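Side-chain contact in ribokinase (Thermotoga maritima, PDB 1VM7), which probably catalyses the magnesium- and ATP-dependent phosphorylation of D-ribose at O-5, giving D-ribose 5-phosphate and ADP: residues I165-P170 against G262-A267. Numbering follows the deposited sequence.
Sequences IVIFDP and GAFAVA
Ile167 meets Phe264 and Ala265 through an extended chain: its CG1 stands anti to the carbonyl carbon (chi1 -60°) and CD1 is anti to CA (chi2 162°), which carries this terminal methyl from the strand to the helix. There CD1 lies 4.0 Å from Ala265 CB, a methyl-to-methyl contact, and 4.3 Å from Phe264 CD2. The second approach is made at the edge of the Phe264 ring, near its plane, rather than over a face. A single methyl thus bridges two consecutive helix residues, while the backbones stay well apart, with Ile167 CA 8.3 Å from Ala265 CA. The CB bonds of Ile167 and Phe264 point toward the opposite segment, whereas that of Ala265 is directed to the side and still brings its methyl up to CD1.

The contact joins the central parallel strand 165-168 to helix 256-269, which packs against one side of the large sheet in this PfkB-family kinase. Neighbouring strands add to the packing, Leu145 touching both Ile167 and Ala265, and Tyr186 touching Ile167 while its ring meets that of Phe264 edge-to-face. Phe264 also packs on Ala277 and Val278 of helix 274-288.

All three touching residues are buried, and the contact is small, 94 Å² summed over both sides. Both approaches are carbon to carbon, so it is apolar and probably contributes through dispersion and exclusion of water, as one small part of the sheet-helix interface.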
loop_
_atom_site.group_PDB
_atom_site.type_symbol
_atom_site.label_atom_id
_atom_site.label_comp_id
_atom_site.label_asym_id
_atom_site.label_seq_id
_atom_site.Cartn_x
_atom_site.Cartn_y
_atom_site.Cartn_z
ATOM N N ILE A 165 -11.327 17.382 31.188
ATOM C CA ILE A 165 -12.456 16.794 30.491
ATOM C C ILE A 165 -11.932 15.703 29.563
ATOM O O ILE A 165 -11.048 15.936 28.746
ATOM C CB ILE A 165 -13.276 17.873 29.748
ATOM C CG1 ILE A 165 -13.899 18.825 30.776
ATOM C CG2 ILE A 165 -14.346 17.246 28.882
ATOM C CD1 ILE A 165 -14.234 20.171 30.216
ATOM N N VAL A 166 -12.452 14.495 29.759
ATOM C CA VAL A 166 -12.055 13.320 29.009
ATOM C C VAL A 166 -13.202 12.949 28.063
ATOM O O VAL A 166 -14.326 12.655 28.512
ATOM C CB VAL A 166 -11.711 12.129 29.938
ATOM C CG1 VAL A 166 -11.257 10.896 29.128
ATOM C CG2 VAL A 166 -10.647 12.522 30.938
ATOM N N ILE A 167 -12.881 13.013 26.761
ATOM C CA ILE A 167 -13.767 12.680 25.659
ATOM C C ILE A 167 -13.209 11.424 24.991
ATOM O O ILE A 167 -12.077 11.437 24.519
ATOM C CB ILE A 167 -13.806 13.807 24.613
ATOM C CG1 ILE A 167 -14.317 15.106 25.259
ATOM C CG2 ILE A 167 -14.665 13.379 23.433
ATOM C CD1 ILE A 167 -14.028 16.406 24.498
ATOM N N PHE A 168 -14.004 10.347 24.978
ATOM C CA PHE A 168 -13.594 9.059 24.399
ATOM C C PHE A 168 -14.531 8.655 23.247
ATOM O O PHE A 168 -15.726 8.486 23.421
ATOM C CB PHE A 168 -13.552 7.982 25.480
ATOM C CG PHE A 168 -13.299 6.600 24.958
ATOM C CD1 PHE A 168 -12.193 6.324 24.197
ATOM C CD2 PHE A 168 -14.187 5.561 25.244
ATOM C CE1 PHE A 168 -11.966 5.055 23.724
ATOM C CE2 PHE A 168 -13.961 4.293 24.783
ATOM C CZ PHE A 168 -12.857 4.029 24.017
ATOM N N ASP A 169 -13.952 8.569 22.057
ATOM C CA ASP A 169 -14.639 8.140 20.862
ATOM C C ASP A 169 -14.374 6.634 20.728
ATOM O O ASP A 169 -13.243 6.188 20.449
ATOM C CB ASP A 169 -14.085 8.923 19.686
ATOM C CG ASP A 169 -14.933 8.834 18.440
ATOM O OD1 ASP A 169 -16.144 8.495 18.564
ATOM O OD2 ASP A 169 -14.363 9.157 17.340
ATOM N N PRO A 170 -15.401 5.818 20.975
ATOM C CA PRO A 170 -15.163 4.382 21.059
ATOM C C PRO A 170 -15.075 3.765 19.650
ATOM O O PRO A 170 -15.876 2.925 19.275
ATOM C CB PRO A 170 -16.371 3.890 21.858
ATOM C CG PRO A 170 -17.495 4.842 21.408
ATOM C CD PRO A 170 -16.826 6.161 21.181
ATOM N N GLY A 262 -13.739 17.012 17.346
ATOM C CA GLY A 262 -12.762 18.090 17.438
ATOM C C GLY A 262 -13.405 19.445 17.592
ATOM O O GLY A 262 -12.996 20.245 18.431
ATOM N N ALA A 263 -14.431 19.693 16.785
ATOM C CA ALA A 263 -15.211 20.929 16.858
ATOM C C ALA A 263 -15.986 21.024 18.173
ATOM O O ALA A 263 -16.011 22.072 18.808
ATOM C CB ALA A 263 -16.144 20.999 15.696
ATOM N N PHE A 264 -16.609 19.922 18.595
ATOM C CA PHE A 264 -17.227 19.868 19.922
ATOM C C PHE A 264 -16.254 20.325 21.011
ATOM O O PHE A 264 -16.598 21.139 21.850
ATOM C CB PHE A 264 -17.704 18.446 20.207
ATOM C CG PHE A 264 -18.359 18.292 21.527
ATOM C CD1 PHE A 264 -19.642 18.769 21.727
ATOM C CD2 PHE A 264 -17.700 17.699 22.581
ATOM C CE1 PHE A 264 -20.251 18.651 22.944
ATOM C CE2 PHE A 264 -18.330 17.550 23.810
ATOM C CZ PHE A 264 -19.585 18.045 23.985
ATOM N N ALA A 265 -15.035 19.797 20.965
ATOM C CA ALA A 265 -14.014 20.080 21.960
ATOM C C ALA A 265 -13.543 21.545 21.911
ATOM O O ALA A 265 -13.325 22.147 22.952
ATOM C CB ALA A 265 -12.866 19.124 21.765
ATOM N N VAL A 266 -13.379 22.085 20.698
ATOM C CA VAL A 266 -13.077 23.514 20.477
ATOM C C VAL A 266 -14.091 24.412 21.146
ATOM O O VAL A 266 -13.722 25.387 21.786
ATOM C CB VAL A 266 -13.018 23.867 18.943
ATOM C CG1 VAL A 266 -13.054 25.389 18.693
ATOM C CG2 VAL A 266 -11.763 23.282 18.308
ATOM N N ALA A 267 -15.368 24.077 20.985
ATOM C CA ALA A 267 -16.453 24.808 21.612
ATOM C C ALA A 267 -16.359 24.803 23.150
ATOM O O ALA A 267 -16.358 25.857 23.788
ATOM C CB ALA A 267 -17.745 24.246 21.155
#